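Local structure of CalS10 (Micromonospora echinospora, 6UK5) at residues E21-V25 with E196-V200. The protein is an S-adenosylmethionine-binding enzyme of calicheamicin biosynthesis that probably methylates an amino pentose. Sequence-based numbering, arbitrary orientation.
Sequences EHAEV and ERWLV
Residues 21-25 form a helical turn whose axis passes 10.7 Å from that of the extended strand segment 196-200, the N-to-C directions lying 74° apart. H22 CA is 8.7 Å from W198 CA, and V25 CA is 8.9 Å from V200 CA. From the strand, E196, W198 and V200 point CA-to-CB toward the helix, whereas R197 and L199 face the other way and pack on the second subunit. W198 (chi1 m, chi2 76°) stands its indole between the two backbones: V25 CG2 sits over one ring face, 3.5 Å from W198 CZ3, a CH-pi contact. V25 CG1 reaches CG2 of V200 (chi1 t) at 4.1 Å. Helix 20-32 thus packs across the mostly antiparallel sheet that accompanies the Rossmann-like methyltransferase domain, and W198 also stacks on F209 of strand 206-216. H22 (chi1 t) swings its ring strandward, CD2 lying 3.9 Å from W198 CZ2 with the planes oblique, while H22 ND1 is hydrogen-bonded to F18 N. The O of a bridging water lies 3.1 Å from H22 NE2 and 2.7 Å from E196 OE2, donating to the carboxylate, which also forms a salt bridge with R181. Bound S-adenosylmethionine lies about 6 Å from the H22 side chain, between nearest atoms.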
loop_
_atom_site.group_PDB
_atom_site.type_symbol
_atom_site.label_atom_id
_atom_site.label_comp_id
_atom_site.label_asym_id
_atom_site.label_seq_id
_atom_site.Cartn_x
_atom_site.Cartn_y
_atom_site.Cartn_z
ATOM N N GLU A 21 14.784 -3.922 -8.512
ATOM C CA GLU A 21 13.436 -3.608 -8.051
ATOM C C GLU A 21 13.445 -2.407 -7.112
ATOM O O GLU A 21 12.656 -1.469 -7.275
ATOM C CB GLU A 21 12.825 -4.831 -7.365
ATOM C CG GLU A 21 12.146 -5.795 -8.319
ATOM C CD GLU A 21 11.772 -7.113 -7.662
ATOM O OE1 GLU A 21 12.637 -7.702 -6.976
ATOM O OE2 GLU A 21 10.611 -7.555 -7.827
ATOM N N HIS A 22 14.344 -2.416 -6.124
ATOM C CA HIS A 22 14.405 -1.317 -5.165
ATOM C C HIS A 22 14.705 0.005 -5.861
ATOM O O HIS A 22 14.105 1.036 -5.536
ATOM C CB HIS A 22 15.461 -1.613 -4.100
ATOM C CG HIS A 22 15.393 -0.706 -2.910
ATOM N ND1 HIS A 22 16.466 -0.497 -2.072
ATOM C CD2 HIS A 22 14.379 0.042 -2.415
ATOM C CE1 HIS A 22 16.119 0.343 -1.115
ATOM N NE2 HIS A 22 14.857 0.685 -1.299
ATOM N N ALA A 23 15.632 -0.005 -6.822
ATOM C CA ALA A 23 15.994 1.227 -7.513
ATOM C C ALA A 23 14.792 1.844 -8.216
ATOM O O ALA A 23 14.670 3.073 -8.287
ATOM C CB ALA A 23 17.112 0.950 -8.521
ATOM N N GLU A 24 13.891 1.006 -8.729
ATOM C CA GLU A 24 12.756 1.504 -9.499
ATOM C C GLU A 24 11.788 2.298 -8.627
ATOM O O GLU A 24 11.194 3.281 -9.086
ATOM C CB GLU A 24 12.043 0.325 -10.162
ATOM C CG GLU A 24 10.876 0.701 -11.057
ATOM C CD GLU A 24 9.995 -0.482 -11.372
ATOM O OE1 GLU A 24 10.471 -1.631 -11.229
ATOM O OE2 GLU A 24 8.827 -0.255 -11.752
ATOM N N VAL A 25 11.621 1.889 -7.371
ATOM C CA VAL A 25 10.641 2.467 -6.459
ATOM C C VAL A 25 11.281 3.321 -5.381
ATOM O O VAL A 25 10.558 3.940 -4.586
ATOM C CB VAL A 25 9.777 1.369 -5.808
ATOM C CG1 VAL A 25 8.925 0.665 -6.851
ATOM C CG2 VAL A 25 10.659 0.367 -5.068
ATOM N N GLU A 196 12.407 -3.939 4.896
ATOM C CA GLU A 196 11.420 -3.360 3.996
ATOM C C GLU A 196 10.759 -4.467 3.186
ATOM O O GLU A 196 11.426 -5.411 2.751
ATOM C CB GLU A 196 12.038 -2.344 3.037
ATOM C CG GLU A 196 12.134 -0.942 3.594
ATOM C CD GLU A 196 12.909 -0.013 2.682
ATOM O OE1 GLU A 196 13.746 -0.508 1.899
ATOM O OE2 GLU A 196 12.679 1.212 2.743
ATOM N N ARG A 197 9.451 -4.346 2.978
ATOM C CA ARG A 197 8.707 -5.303 2.167
ATOM C C ARG A 197 7.754 -4.540 1.262
ATOM O O ARG A 197 6.891 -3.799 1.741
ATOM C CB ARG A 197 7.966 -6.306 3.046
ATOM C CG ARG A 197 8.924 -7.305 3.660
ATOM C CD ARG A 197 8.242 -8.269 4.593
ATOM N NE ARG A 197 8.024 -9.549 3.927
ATOM C CZ ARG A 197 7.756 -10.689 4.551
ATOM N NH1 ARG A 197 7.685 -10.724 5.875
ATOM N NH2 ARG A 197 7.571 -11.798 3.846
ATOM N N TRP A 198 7.921 -4.735 -0.043
ATOM C CA TRP A 198 7.227 -3.970 -1.066
ATOM C C TRP A 198 6.195 -4.825 -1.788
ATOM O O TRP A 198 6.343 -6.044 -1.910
ATOM C CB TRP A 198 8.228 -3.434 -2.092
ATOM C CG TRP A 198 9.274 -2.530 -1.519
ATOM C CD1 TRP A 198 10.365 -2.904 -0.790
ATOM C CD2 TRP A 198 9.345 -1.106 -1.644
ATOM N NE1 TRP A 198 11.107 -1.802 -0.447
ATOM C CE2 TRP A 198 10.502 -0.684 -0.959
ATOM C CE3 TRP A 198 8.541 -0.146 -2.265
ATOM C CZ2 TRP A 198 10.875 0.656 -0.876
ATOM C CZ3 TRP A 198 8.912 1.184 -2.180
ATOM C CH2 TRP A 198 10.069 1.572 -1.492
ATOM N N LEU A 199 5.140 -4.165 -2.263
ATOM C CA LEU A 199 4.194 -4.750 -3.205
ATOM C C LEU A 199 4.034 -3.800 -4.381
ATOM O O LEU A 199 3.671 -2.634 -4.189
ATOM C CB LEU A 199 2.833 -5.007 -2.554
ATOM C CG LEU A 199 2.693 -6.192 -1.601
ATOM C CD1 LEU A 199 1.311 -6.165 -0.967
ATOM C CD2 LEU A 199 2.915 -7.511 -2.323
ATOM N N VAL A 200 4.313 -4.284 -5.587
ATOM C CA VAL A 200 4.111 -3.514 -6.809
ATOM C C VAL A 200 3.102 -4.249 -7.680
ATOM O O VAL A 200 3.348 -5.385 -8.105
ATOM C CB VAL A 200 5.419 -3.269 -7.573
ATOM C CG1 VAL A 200 5.138 -2.473 -8.840
ATOM C CG2 VAL A 200 6.399 -2.511 -6.697
HETATM O O HOH W 1 13.825 2.786 0.804
#